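Long-range contacts in phosphatase (Thermotoga maritima, PDB 1NF2), which probably acts as a magnesium-dependent phosphatase of the haloacid dehalogenase superfamily, with a separate domain thought to bind the substrate: residues Glu155-Leu160 with Val174-Pro179; Lys147-Asp152 with Pro179-Ile184; Leu13-Leu18 with Thr248-Gly253; Ala68-Pro73 with Arg196-Arg201; Ala104-Val109 with Ser141-Thr146. All coordinates share one frame; numbering follows the deposited sequence.

Contact 1 of 5, residues Glu155-Leu160 with Val174-Pro179; sequences ERLDEL and VFKSFP
Leu-157 and Lys-176 slant across each other, CG and CD2 of the leucine lying against CD and CE of the lysine. CD2 of Leu-157 comes closest, 3.3 Å from CE of Lys-176, a tight fit for two carbons, and the same methyl lies 3.6 Å from the backbone O of Pro-179. The lysine chain is bent at chi2, chi3 and chi4, with CD swung to chi2 -80° and NZ to chi4 -56°. Asp-158 meets the lysine side chain at about a right angle: its OD2 takes a salt-bridge hydrogen bond of 2.8 Å from NZ of Lys-176, which arrives nearly in line with the C-O bond. Helix 154-168 is here laid against strand 172-178, one of the two edge strands of the six-stranded sheet, next to a classic beta bulge at Ser-177 and Phe-178 opposite Tyr-181. An alanine in place of Lys-176 would probably leave Asp-158 without its cationic mate and open a gap beside Leu-157. Leu-157 also packs on Leu-150 and Leu-182 of that sheet, whereas the salt bridge lies at the surface.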
# COMPACT_ATOMS: atom_id res chain seq x y z
N GLU A 155 -11.31 18.19 -13.53
CA GLU A 155 -12.67 18.67 -13.70
C GLU A 155 -13.69 17.54 -13.75
O GLU A 155 -14.48 17.35 -12.81
CB GLU A 155 -12.76 19.50 -14.98
CG GLU A 155 -14.14 20.03 -15.30
CD GLU A 155 -14.68 20.93 -14.20
OE1 GLU A 155 -15.79 21.48 -14.38
OE2 GLU A 155 -14.00 21.09 -13.17
N ARG A 156 -13.68 16.79 -14.84
CA ARG A 156 -14.61 15.69 -15.04
C ARG A 156 -14.45 14.60 -13.98
O ARG A 156 -15.42 13.92 -13.64
CB ARG A 156 -14.42 15.10 -16.44
CG ARG A 156 -15.68 14.43 -16.99
CD ARG A 156 -15.58 14.24 -18.50
NE ARG A 156 -15.10 12.91 -18.88
CZ ARG A 156 -15.84 11.81 -18.83
NH1 ARG A 156 -17.10 11.87 -18.43
NH2 ARG A 156 -15.32 10.65 -19.20
N LEU A 157 -13.24 14.45 -13.45
CA LEU A 157 -12.99 13.43 -12.44
C LEU A 157 -13.70 13.79 -11.14
O LEU A 157 -14.16 12.92 -10.41
CB LEU A 157 -11.49 13.27 -12.19
CG LEU A 157 -11.04 11.91 -11.66
CD1 LEU A 157 -11.34 10.84 -12.71
CD2 LEU A 157 -9.55 11.93 -11.35
N ASP A 158 -13.79 15.09 -10.85
CA ASP A 158 -14.48 15.54 -9.64
C ASP A 158 -15.96 15.23 -9.76
O ASP A 158 -16.65 15.01 -8.76
CB ASP A 158 -14.30 17.05 -9.44
CG ASP A 158 -13.01 17.40 -8.73
OD1 ASP A 158 -12.75 18.61 -8.54
OD2 ASP A 158 -12.26 16.48 -8.35
N GLU A 159 -16.46 15.22 -10.99
CA GLU A 159 -17.86 14.93 -11.25
C GLU A 159 -18.08 13.42 -11.17
O GLU A 159 -19.03 12.95 -10.55
CB GLU A 159 -18.27 15.46 -12.62
CG GLU A 159 -18.09 16.97 -12.76
CD GLU A 159 -18.41 17.49 -14.15
OE1 GLU A 159 -18.28 18.71 -14.37
OE2 GLU A 159 -18.80 16.69 -15.03
N LEU A 160 -17.20 12.66 -11.80
CA LEU A 160 -17.31 11.21 -11.78
C LEU A 160 -17.26 10.72 -10.34
O LEU A 160 -18.02 9.83 -9.95
CB LEU A 160 -16.18 10.58 -12.59
CG LEU A 160 -16.27 10.87 -14.09
CD1 LEU A 160 -15.11 10.20 -14.81
CD2 LEU A 160 -17.60 10.34 -14.63
N VAL A 174 -14.65 4.97 -2.63
CA VAL A 174 -14.29 5.76 -3.81
C VAL A 174 -13.62 7.07 -3.39
O VAL A 174 -14.19 7.84 -2.62
CB VAL A 174 -15.54 6.08 -4.67
CG1 VAL A 174 -16.20 4.79 -5.12
CG2 VAL A 174 -16.52 6.89 -3.87
N PHE A 175 -12.41 7.32 -3.89
CA PHE A 175 -11.71 8.54 -3.52
C PHE A 175 -10.66 8.96 -4.54
O PHE A 175 -10.16 8.15 -5.32
CB PHE A 175 -11.04 8.40 -2.14
CG PHE A 175 -9.88 7.43 -2.12
CD1 PHE A 175 -10.10 6.06 -2.16
CD2 PHE A 175 -8.57 7.90 -2.10
CE1 PHE A 175 -9.03 5.15 -2.19
CE2 PHE A 175 -7.49 7.01 -2.13
CZ PHE A 175 -7.72 5.63 -2.17
N LYS A 176 -10.33 10.25 -4.53
CA LYS A 176 -9.33 10.80 -5.43
C LYS A 176 -7.98 10.56 -4.76
O LYS A 176 -7.81 10.88 -3.58
CB LYS A 176 -9.55 12.30 -5.61
CG LYS A 176 -10.85 12.68 -6.29
CD LYS A 176 -10.76 12.53 -7.80
CE LYS A 176 -9.72 13.47 -8.39
NZ LYS A 176 -9.97 14.90 -8.04
N SER A 177 -7.04 9.99 -5.50
CA SER A 177 -5.71 9.75 -4.94
C SER A 177 -4.89 10.98 -5.27
O SER A 177 -3.99 11.37 -4.53
CB SER A 177 -5.07 8.50 -5.56
OG SER A 177 -4.87 8.66 -6.95
N PHE A 178 -5.24 11.59 -6.40
CA PHE A 178 -4.60 12.80 -6.90
C PHE A 178 -5.56 13.49 -7.86
O PHE A 178 -6.54 12.89 -8.30
CB PHE A 178 -3.27 12.47 -7.59
CG PHE A 178 -2.17 12.08 -6.63
CD1 PHE A 178 -1.81 12.94 -5.59
CD2 PHE A 178 -1.52 10.86 -6.76
CE1 PHE A 178 -0.81 12.58 -4.69
CE2 PHE A 178 -0.52 10.49 -5.85
CZ PHE A 178 -0.17 11.36 -4.82
N PRO A 179 -5.29 14.76 -8.20
CA PRO A 179 -6.13 15.54 -9.11
C PRO A 179 -6.66 14.80 -10.34
O PRO A 179 -7.78 15.03 -10.78
CB PRO A 179 -5.23 16.71 -9.49
CG PRO A 179 -4.51 16.96 -8.21
CD PRO A 179 -4.14 15.56 -7.75

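Contact 2 of 5, residues Lys147-Asp152 with Pro179-Ile184; sequences KLLLID and PTYLEI
Lys-147 reaches over to Glu-183 by an extended side chain. Its CB lies 3.1 Å from the backbone O of Ile-184, and CG stands between the backbone N and the carbonyl carbon (chi1 70°). CD and CE then both pass OE1 of Glu-183, and NZ closes a 2.8 Å salt bridge with that OE1, approaching on the syn side but 32° out of the carboxylate plane. The lysine also makes a cation-pi contact with Tyr-105. Between the backbones, Leu-148 pairs with Ile-184 and Leu-150 with Leu-182 as hydrogen-bonded pairs, whereas Leu-149 and Glu-183 form a non-hydrogen-bonded pair. CD1 of Leu-150 meets CD1 of Ile-184 at 3.8 Å. On the other face, CD1 of Ile-151 is modelled at the edge of the Tyr-181 ring, a doubtful placing. Strands 147-151 and 181-186 are thus antiparallel neighbours inside the six-stranded mixed sheet of an alpha/beta domain, with the Leu-148, Leu-150 and Ile-184 face under helices 85-95 and 154-168, and helix 117-125 touching the Leu-149 side.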
# COMPACT_ATOMS: atom_id res chain seq x y z
N LYS A 147 -8.76 -3.41 -7.39
CA LYS A 147 -9.26 -2.05 -7.47
C LYS A 147 -9.37 -1.52 -8.89
O LYS A 147 -8.79 -2.05 -9.83
CB LYS A 147 -8.42 -1.10 -6.61
CG LYS A 147 -7.02 -0.82 -7.11
CD LYS A 147 -6.39 0.25 -6.22
CE LYS A 147 -4.92 0.46 -6.54
NZ LYS A 147 -4.29 1.37 -5.53
N LEU A 148 -10.17 -0.46 -9.02
CA LEU A 148 -10.40 0.18 -10.30
C LEU A 148 -9.89 1.59 -10.17
O LEU A 148 -9.89 2.16 -9.08
CB LEU A 148 -11.91 0.20 -10.61
CG LEU A 148 -12.51 -1.21 -10.74
CD1 LEU A 148 -14.03 -1.13 -10.82
CD2 LEU A 148 -11.94 -1.89 -11.96
N LEU A 149 -9.45 2.15 -11.28
CA LEU A 149 -8.94 3.50 -11.26
C LEU A 149 -9.37 4.22 -12.53
O LEU A 149 -9.26 3.68 -13.62
CB LEU A 149 -7.41 3.48 -11.16
CG LEU A 149 -6.69 4.82 -10.99
CD1 LEU A 149 -5.29 4.58 -10.46
CD2 LEU A 149 -6.65 5.56 -12.31
N LEU A 150 -9.90 5.43 -12.36
CA LEU A 150 -10.32 6.23 -13.49
C LEU A 150 -9.36 7.40 -13.63
O LEU A 150 -8.93 7.98 -12.63
CB LEU A 150 -11.74 6.77 -13.29
CG LEU A 150 -12.91 5.83 -13.59
CD1 LEU A 150 -12.87 4.63 -12.66
CD2 LEU A 150 -14.21 6.59 -13.44
N ILE A 151 -9.04 7.75 -14.87
CA ILE A 151 -8.13 8.85 -15.13
C ILE A 151 -8.78 9.87 -16.07
O ILE A 151 -9.18 9.54 -17.19
CB ILE A 151 -6.80 8.31 -15.74
CG1 ILE A 151 -6.00 9.45 -16.38
CG2 ILE A 151 -7.09 7.21 -16.74
CD1 ILE A 151 -5.48 10.46 -15.41
N ASP A 152 -8.92 11.10 -15.58
CA ASP A 152 -9.52 12.17 -16.37
C ASP A 152 -9.05 13.52 -15.83
O ASP A 152 -8.30 13.58 -14.86
CB ASP A 152 -11.05 12.09 -16.30
CG ASP A 152 -11.72 12.55 -17.60
OD1 ASP A 152 -11.55 13.74 -17.97
OD2 ASP A 152 -12.41 11.73 -18.24
N PRO A 179 -5.29 14.76 -8.20
CA PRO A 179 -6.13 15.54 -9.11
C PRO A 179 -6.66 14.80 -10.34
O PRO A 179 -7.78 15.03 -10.78
CB PRO A 179 -5.23 16.71 -9.49
CG PRO A 179 -4.51 16.96 -8.21
CD PRO A 179 -4.14 15.56 -7.75
N THR A 180 -5.86 13.90 -10.89
CA THR A 180 -6.28 13.17 -12.08
C THR A 180 -6.49 11.67 -11.87
O THR A 180 -6.67 10.94 -12.85
CB THR A 180 -5.28 13.37 -13.23
OG1 THR A 180 -3.97 12.98 -12.79
CG2 THR A 180 -5.25 14.83 -13.66
N TYR A 181 -6.47 11.21 -10.63
CA TYR A 181 -6.67 9.78 -10.36
C TYR A 181 -7.80 9.52 -9.37
O TYR A 181 -7.79 10.02 -8.24
CB TYR A 181 -5.37 9.14 -9.84
CG TYR A 181 -4.16 9.35 -10.73
CD1 TYR A 181 -4.28 9.32 -12.12
CD2 TYR A 181 -2.90 9.57 -10.17
CE1 TYR A 181 -3.16 9.51 -12.94
CE2 TYR A 181 -1.78 9.76 -10.98
CZ TYR A 181 -1.92 9.73 -12.36
OH TYR A 181 -0.82 9.91 -13.17
N LEU A 182 -8.77 8.72 -9.80
CA LEU A 182 -9.93 8.36 -8.98
C LEU A 182 -9.81 6.87 -8.72
O LEU A 182 -9.68 6.08 -9.66
CB LEU A 182 -11.23 8.64 -9.74
CG LEU A 182 -12.49 9.06 -8.97
CD1 LEU A 182 -13.69 8.85 -9.88
CD2 LEU A 182 -12.65 8.27 -7.69
N GLU A 183 -9.86 6.47 -7.46
CA GLU A 183 -9.74 5.06 -7.11
C GLU A 183 -10.98 4.47 -6.47
O GLU A 183 -11.67 5.14 -5.71
CB GLU A 183 -8.57 4.86 -6.14
CG GLU A 183 -7.20 5.19 -6.70
CD GLU A 183 -6.08 4.80 -5.73
OE1 GLU A 183 -5.96 3.60 -5.39
OE2 GLU A 183 -5.32 5.69 -5.31
N ILE A 184 -11.24 3.21 -6.78
CA ILE A 184 -12.36 2.46 -6.21
C ILE A 184 -11.72 1.22 -5.61
O ILE A 184 -11.12 0.42 -6.32
CB ILE A 184 -13.38 2.01 -7.28
CG1 ILE A 184 -14.05 3.22 -7.94
CG2 ILE A 184 -14.45 1.15 -6.64
CD1 ILE A 184 -13.21 3.90 -8.95

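Contact 3 of 5, residues Leu13-Leu18 with Thr248-Gly253; sequences LLNDNL and TNNDSG
Asn-249 has its CG between the backbone N and the carbonyl carbon (chi1 67°), which puts CG 3.6 Å from the backbone O of Leu-14. In Asn-250 CG is anti to the carbonyl carbon (chi1 -73°), and its amide reaches Asp-16. The carboxylate of Asp-16 and the amide of Asn-250 are nearly perpendicular, their planes 85° apart. Both asparagine amides are probably turned over in the model, and which of their atoms faces which partner is doubtful. More secure is the backbone: CA of Asn-15 makes a CA-H...O contact with O of Asn-249 at 3.4 Å. Residues Asn-15 to Leu-18 form a type I beta turn. An alanine in place of Asn-249 would probably leave the carbonyl of Leu-14 without its amide neighbour and open a gap beside Asp-16. Asp-10 and Asp-214, two magnesium ligands, lie close by. The loops after helix 9-13 and before helix 253-258 are thus joined with little apolar packing, and their junction relies on polar groups whose exact pairing the model does not settle.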
# COMPACT_ATOMS: atom_id res chain seq x y z
N LEU A 13 10.76 4.50 4.53
CA LEU A 13 12.02 3.80 4.30
C LEU A 13 12.64 4.26 2.97
O LEU A 13 13.86 4.25 2.82
CB LEU A 13 11.80 2.28 4.25
CG LEU A 13 12.82 1.35 4.93
CD1 LEU A 13 12.77 -0.01 4.24
CD2 LEU A 13 14.23 1.92 4.85
N LEU A 14 11.79 4.64 2.02
CA LEU A 14 12.28 5.12 0.72
C LEU A 14 12.42 6.63 0.76
O LEU A 14 11.57 7.32 1.32
CB LEU A 14 11.29 4.76 -0.40
CG LEU A 14 10.98 3.29 -0.66
CD1 LEU A 14 9.93 3.19 -1.76
CD2 LEU A 14 12.25 2.55 -1.04
N ASN A 15 13.49 7.16 0.19
CA ASN A 15 13.66 8.60 0.18
C ASN A 15 12.82 9.15 -0.97
O ASN A 15 12.14 8.38 -1.67
CB ASN A 15 15.14 9.01 0.05
CG ASN A 15 15.79 8.56 -1.27
OD1 ASN A 15 17.02 8.50 -1.36
ND2 ASN A 15 14.98 8.27 -2.28
N ASP A 16 12.85 10.46 -1.17
CA ASP A 16 12.07 11.07 -2.24
C ASP A 16 12.43 10.58 -3.64
O ASP A 16 11.67 10.80 -4.58
CB ASP A 16 12.17 12.59 -2.16
CG ASP A 16 11.35 13.17 -1.01
OD1 ASP A 16 10.54 12.42 -0.42
OD2 ASP A 16 11.51 14.37 -0.71
N ASN A 17 13.57 9.91 -3.78
CA ASN A 17 13.96 9.39 -5.09
C ASN A 17 13.64 7.90 -5.16
O ASN A 17 14.13 7.19 -6.03
CB ASN A 17 15.46 9.60 -5.33
CG ASN A 17 15.84 11.07 -5.37
OD1 ASN A 17 15.15 11.89 -5.99
ND2 ASN A 17 16.94 11.41 -4.70
N LEU A 18 12.80 7.46 -4.22
CA LEU A 18 12.36 6.07 -4.13
C LEU A 18 13.47 5.05 -3.90
O LEU A 18 13.36 3.90 -4.32
CB LEU A 18 11.56 5.69 -5.39
CG LEU A 18 10.27 6.47 -5.66
CD1 LEU A 18 9.49 5.78 -6.77
CD2 LEU A 18 9.43 6.56 -4.39
N THR A 248 13.90 12.90 8.65
CA THR A 248 13.18 12.81 7.39
C THR A 248 13.53 11.51 6.65
O THR A 248 14.52 10.86 6.96
CB THR A 248 13.53 14.06 6.55
OG1 THR A 248 12.34 14.82 6.32
CG2 THR A 248 14.20 13.68 5.26
N ASN A 249 12.71 11.14 5.67
CA ASN A 249 12.96 9.93 4.90
C ASN A 249 14.09 10.13 3.89
O ASN A 249 14.63 9.17 3.35
CB ASN A 249 11.68 9.48 4.16
CG ASN A 249 11.24 10.46 3.08
OD1 ASN A 249 10.94 10.05 1.95
ND2 ASN A 249 11.21 11.74 3.42
N ASN A 250 14.46 11.39 3.65
CA ASN A 250 15.54 11.73 2.73
C ASN A 250 16.88 11.55 3.42
O ASN A 250 17.92 11.44 2.78
CB ASN A 250 15.38 13.16 2.24
CG ASN A 250 14.25 13.29 1.26
OD1 ASN A 250 13.53 14.30 1.25
ND2 ASN A 250 14.08 12.29 0.42
N ASP A 251 16.84 11.56 4.74
CA ASP A 251 18.04 11.33 5.51
C ASP A 251 17.88 9.84 5.72
O ASP A 251 17.52 9.09 4.80
CB ASP A 251 17.99 12.06 6.84
CG ASP A 251 17.61 13.52 6.68
OD1 ASP A 251 18.31 14.24 5.94
OD2 ASP A 251 16.60 13.94 7.29
N SER A 252 18.12 9.39 6.94
CA SER A 252 17.94 7.99 7.24
C SER A 252 17.21 8.06 8.56
O SER A 252 17.69 7.58 9.59
CB SER A 252 19.29 7.28 7.37
OG SER A 252 19.93 7.21 6.11
N GLY A 253 16.04 8.71 8.51
CA GLY A 253 15.22 8.89 9.69
C GLY A 253 14.96 7.58 10.39
O GLY A 253 14.92 7.53 11.62

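Contact 4 of 5, residues Ala68-Pro73 with Arg196-Arg201; sequences AIVYLP and RFLRER
The guanidinium of Arg-201 carries CD1 of Leu-72 over the centre of one face, 3.8 Å above the plane. CD1 is 3.9 Å from both NE and CZ of Arg-201, so the methyl touches the flat group broadly. The arginine chain bends at chi2 (-69°), where CD turns aside, and NH2 makes a salt bridge with Glu-75. The ring of Phe-197 is approached obliquely by CG2 of Val-70, 4.4 Å from CD2. CD1 of Leu-198 touches both strand residues: it lies 3.9 Å from CD2 of Leu-72 and 4.2 Å from CG1 of Val-70. Strand 69-72 belongs to the antiparallel end of the eight-stranded sheet of the HAD-type domain, and helix 191-202 packs over it, the axes of segment 196-201 and the strand 9.8 Å apart at closest and 33° from parallel. Ala-194 and Met-202 of the same helix extend the packing to Val-70 and Leu-72. The interface itself is apolar, held by dispersion and by the face of the guanidinium, while the charge of Arg-201 is met at its tip by Glu-75.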
# COMPACT_ATOMS: atom_id res chain seq x y z
N ALA A 68 -5.10 -4.61 1.40
CA ALA A 68 -5.88 -5.63 0.70
C ALA A 68 -5.13 -6.95 0.59
O ALA A 68 -5.73 -8.02 0.54
CB ALA A 68 -6.30 -5.13 -0.69
N ILE A 69 -3.80 -6.88 0.53
CA ILE A 69 -3.00 -8.08 0.44
C ILE A 69 -2.01 -8.26 1.58
O ILE A 69 -1.31 -7.31 1.96
CB ILE A 69 -2.23 -8.14 -0.90
CG1 ILE A 69 -3.22 -8.41 -2.03
CG2 ILE A 69 -1.15 -9.21 -0.85
CD1 ILE A 69 -2.58 -8.71 -3.37
N VAL A 70 -1.97 -9.47 2.13
CA VAL A 70 -1.03 -9.82 3.19
C VAL A 70 -0.28 -11.03 2.64
O VAL A 70 -0.89 -12.04 2.30
CB VAL A 70 -1.72 -10.19 4.52
CG1 VAL A 70 -0.68 -10.64 5.54
CG2 VAL A 70 -2.49 -9.00 5.06
N TYR A 71 1.03 -10.90 2.52
CA TYR A 71 1.87 -11.96 1.98
C TYR A 71 2.94 -12.45 2.95
O TYR A 71 3.54 -11.66 3.68
CB TYR A 71 2.50 -11.45 0.69
CG TYR A 71 3.77 -12.16 0.24
CD1 TYR A 71 4.99 -11.93 0.90
CD2 TYR A 71 3.76 -13.03 -0.84
CE1 TYR A 71 6.17 -12.54 0.47
CE2 TYR A 71 4.93 -13.65 -1.28
CZ TYR A 71 6.13 -13.40 -0.62
OH TYR A 71 7.29 -14.01 -1.05
N LEU A 72 3.17 -13.76 2.95
CA LEU A 72 4.20 -14.39 3.78
C LEU A 72 5.16 -15.11 2.84
O LEU A 72 4.73 -15.85 1.96
CB LEU A 72 3.60 -15.42 4.76
CG LEU A 72 2.84 -14.85 5.96
CD1 LEU A 72 2.42 -15.99 6.89
CD2 LEU A 72 3.73 -13.88 6.70
N PRO A 73 6.47 -14.88 3.01
CA PRO A 73 7.51 -15.50 2.18
C PRO A 73 7.29 -16.99 1.92
O PRO A 73 7.55 -17.48 0.82
CB PRO A 73 8.78 -15.24 2.97
CG PRO A 73 8.50 -13.90 3.61
CD PRO A 73 7.08 -14.09 4.10
N ARG A 196 -3.18 -6.19 11.96
CA ARG A 196 -3.82 -6.91 13.06
C ARG A 196 -4.01 -8.37 12.68
O ARG A 196 -3.82 -9.27 13.49
CB ARG A 196 -5.18 -6.29 13.38
CG ARG A 196 -5.76 -6.80 14.69
CD ARG A 196 -7.27 -6.70 14.68
NE ARG A 196 -7.76 -5.33 14.62
CZ ARG A 196 -8.92 -4.99 14.06
NH1 ARG A 196 -9.70 -5.91 13.51
NH2 ARG A 196 -9.31 -3.72 14.05
N PHE A 197 -4.38 -8.60 11.42
CA PHE A 197 -4.59 -9.94 10.88
C PHE A 197 -3.27 -10.73 10.90
O PHE A 197 -3.22 -11.90 11.28
CB PHE A 197 -5.11 -9.83 9.45
CG PHE A 197 -5.32 -11.15 8.77
CD1 PHE A 197 -6.53 -11.82 8.89
CD2 PHE A 197 -4.31 -11.72 8.01
CE1 PHE A 197 -6.73 -13.05 8.26
CE2 PHE A 197 -4.49 -12.95 7.37
CZ PHE A 197 -5.71 -13.62 7.50
N LEU A 198 -2.22 -10.06 10.45
CA LEU A 198 -0.89 -10.66 10.40
C LEU A 198 -0.46 -11.04 11.82
O LEU A 198 0.12 -12.11 12.04
CB LEU A 198 0.10 -9.66 9.81
CG LEU A 198 1.55 -10.11 9.74
CD1 LEU A 198 1.68 -11.39 8.91
CD2 LEU A 198 2.37 -8.99 9.14
N ARG A 199 -0.76 -10.17 12.76
CA ARG A 199 -0.43 -10.37 14.17
C ARG A 199 -1.09 -11.64 14.72
O ARG A 199 -0.45 -12.44 15.41
CB ARG A 199 -0.90 -9.15 14.96
CG ARG A 199 -0.13 -8.90 16.23
CD ARG A 199 -0.61 -7.63 16.88
NE ARG A 199 -1.95 -7.77 17.42
CZ ARG A 199 -2.74 -6.75 17.71
NH1 ARG A 199 -2.32 -5.52 17.51
NH2 ARG A 199 -3.96 -6.97 18.20
N GLU A 200 -2.38 -11.81 14.44
CA GLU A 200 -3.11 -12.98 14.89
C GLU A 200 -2.50 -14.25 14.29
O GLU A 200 -2.32 -15.26 14.96
CB GLU A 200 -4.58 -12.86 14.48
CG GLU A 200 -5.52 -12.74 15.65
CD GLU A 200 -5.55 -14.00 16.47
OE1 GLU A 200 -6.04 -13.95 17.62
OE2 GLU A 200 -5.08 -15.05 15.97
N ARG A 201 -2.18 -14.17 13.01
CA ARG A 201 -1.59 -15.27 12.27
C ARG A 201 -0.22 -15.69 12.83
O ARG A 201 0.02 -16.87 13.11
CB ARG A 201 -1.41 -14.85 10.81
CG ARG A 201 -1.47 -15.96 9.79
CD ARG A 201 -0.30 -16.91 9.85
NE ARG A 201 -0.39 -17.89 8.78
CZ ARG A 201 0.47 -18.90 8.62
NH1 ARG A 201 1.48 -19.06 9.47
NH2 ARG A 201 0.31 -19.74 7.61

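Contact 5 of 5, residues Ala104-Val109 with Ser141-Thr146; sequences AYIDDV and SKMGTT
Thr-146 and Tyr-105 are joined through the backbone: N of Thr-146 donates to O of Tyr-105 at 2.8 Å, with an N-H...O angle of 160° and the donor nearly in line with the carbonyl bond. OG1 of Thr-145, anti to the backbone N (chi1 -179°), lies 2.7 Å from the same oxygen; its proton also has O of Lys-147 within reach, and the choice is not settled. The packing here is close. CG1 of Ile-106 lies 3.7 Å from O of Gly-144, and CB of Ala-104 lies against OG1 of Thr-145. The buried hydroxyl of Tyr-105 is bonded to Tyr-122. Gly-144 leaves the helix with a positive phi of 82°, where a CB would be jammed against the carbonyl O of Met-143.

The outer side is looser. Met-143 crosses Ile-106 at about a right angle, with its CG 4.1 Å from CG2 of Ile-106, and, like Asp-107, is exposed. Two waters fill in between the loop and Thr-146: one accepts from N of Asp-107, the other from N of Asp-108, and both are hydrogen-bonded to OG1 of Thr-146, the second at 2.7 Å. The segment 141-146 thus leads from helix 136-143 into strand 147-151, beside the end of strand 102-105 and its turn into strand 110-112, while Ile-106 also packs on Leu-136, Leu-139 and Val-140 of the helix.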
# COMPACT_ATOMS: atom_id res chain seq x y z
N ALA A 104 -7.85 -1.64 -14.51
CA ALA A 104 -8.15 -2.56 -13.41
C ALA A 104 -6.93 -3.32 -12.91
O ALA A 104 -6.06 -3.69 -13.69
CB ALA A 104 -9.24 -3.55 -13.85
N TYR A 105 -6.89 -3.55 -11.60
CA TYR A 105 -5.81 -4.30 -10.98
C TYR A 105 -6.33 -5.71 -10.74
O TYR A 105 -7.12 -5.95 -9.83
CB TYR A 105 -5.43 -3.65 -9.65
CG TYR A 105 -4.61 -2.39 -9.81
CD1 TYR A 105 -3.22 -2.45 -9.94
CD2 TYR A 105 -5.22 -1.14 -9.84
CE1 TYR A 105 -2.46 -1.30 -10.08
CE2 TYR A 105 -4.46 0.03 -9.98
CZ TYR A 105 -3.09 -0.06 -10.09
OH TYR A 105 -2.32 1.08 -10.22
N ILE A 106 -5.88 -6.65 -11.57
CA ILE A 106 -6.33 -8.03 -11.47
C ILE A 106 -5.20 -9.03 -11.25
O ILE A 106 -4.34 -9.20 -12.11
CB ILE A 106 -7.09 -8.43 -12.75
CG1 ILE A 106 -8.30 -7.50 -12.93
CG2 ILE A 106 -7.49 -9.89 -12.70
CD1 ILE A 106 -8.93 -7.61 -14.29
N ASP A 107 -5.23 -9.70 -10.10
CA ASP A 107 -4.21 -10.68 -9.77
C ASP A 107 -2.81 -10.10 -9.89
O ASP A 107 -1.90 -10.74 -10.43
CB ASP A 107 -4.35 -11.90 -10.67
CG ASP A 107 -4.96 -13.08 -9.94
OD1 ASP A 107 -4.26 -13.65 -9.07
OD2 ASP A 107 -6.13 -13.42 -10.22
N ASP A 108 -2.66 -8.87 -9.41
CA ASP A 108 -1.37 -8.18 -9.41
C ASP A 108 -0.84 -7.76 -10.78
O ASP A 108 0.37 -7.73 -11.00
CB ASP A 108 -0.34 -9.05 -8.69
CG ASP A 108 0.59 -8.23 -7.82
OD1 ASP A 108 0.16 -7.18 -7.32
OD2 ASP A 108 1.75 -8.65 -7.63
N VAL A 109 -1.75 -7.41 -11.68
CA VAL A 109 -1.38 -6.94 -13.02
C VAL A 109 -2.30 -5.77 -13.37
O VAL A 109 -3.51 -5.85 -13.20
CB VAL A 109 -1.55 -8.05 -14.09
CG1 VAL A 109 -1.16 -7.50 -15.47
CG2 VAL A 109 -0.68 -9.25 -13.75
N SER A 141 -15.31 -8.68 -14.75
CA SER A 141 -16.62 -9.24 -14.44
C SER A 141 -16.59 -10.71 -14.06
O SER A 141 -17.52 -11.21 -13.42
CB SER A 141 -17.57 -9.03 -15.63
OG SER A 141 -17.79 -7.65 -15.86
N LYS A 142 -15.53 -11.41 -14.45
CA LYS A 142 -15.42 -12.83 -14.15
C LYS A 142 -14.22 -13.23 -13.29
O LYS A 142 -14.12 -14.37 -12.85
CB LYS A 142 -15.40 -13.63 -15.46
CG LYS A 142 -14.85 -15.04 -15.34
CD LYS A 142 -15.23 -15.92 -16.52
CE LYS A 142 -16.70 -16.31 -16.47
NZ LYS A 142 -17.03 -17.36 -17.48
N MET A 143 -13.32 -12.29 -13.03
CA MET A 143 -12.14 -12.64 -12.23
C MET A 143 -12.01 -11.82 -10.96
O MET A 143 -11.25 -12.18 -10.06
CB MET A 143 -10.89 -12.48 -13.09
CG MET A 143 -9.71 -13.30 -12.63
SD MET A 143 -8.96 -14.13 -14.04
CE MET A 143 -8.98 -12.82 -15.18
N GLY A 144 -12.75 -10.73 -10.88
CA GLY A 144 -12.67 -9.88 -9.71
C GLY A 144 -11.48 -8.96 -9.85
O GLY A 144 -10.58 -9.23 -10.64
N THR A 145 -11.46 -7.88 -9.08
CA THR A 145 -10.36 -6.94 -9.16
C THR A 145 -10.03 -6.39 -7.78
O THR A 145 -10.91 -6.27 -6.92
CB THR A 145 -10.72 -5.77 -10.08
OG1 THR A 145 -9.62 -4.86 -10.15
CG2 THR A 145 -11.94 -5.04 -9.55
N THR A 146 -8.75 -6.07 -7.56
CA THR A 146 -8.31 -5.52 -6.28
C THR A 146 -8.81 -4.09 -6.25
O THR A 146 -9.24 -3.59 -5.20
CB THR A 146 -6.78 -5.53 -6.15
OG1 THR A 146 -6.29 -6.87 -6.30
CG2 THR A 146 -6.35 -4.99 -4.79
O HOH W 1 -7.25 -9.38 -7.99
O HOH W 2 -4.12 -6.87 -7.84

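Contacts 1, 2 and 5 belong to one six-stranded sheet. Contacts 1 and 2 share Pro-179, have centres 7 Å apart and meet where Phe-175 O lies 2.7 Å from Glu-183 N, a probable hydrogen bond. Contact 5 joins contact 2 from the other neighbouring strand, Lys-147 O lying 3.0 Å from Tyr-105 N. Contacts 3 and 4 involve the HAD-type part of the chain, their centres 25 Å apart; contact 4 touches contact 5 through Ala-68 and Thr-146. Contact 3 lies nearest the metal, the side chain of Asn-249 about 8 Å from the magnesium ion. From the other sheet, the side chain of Phe-178 in contact 1 comes within about 10 Å of the ion.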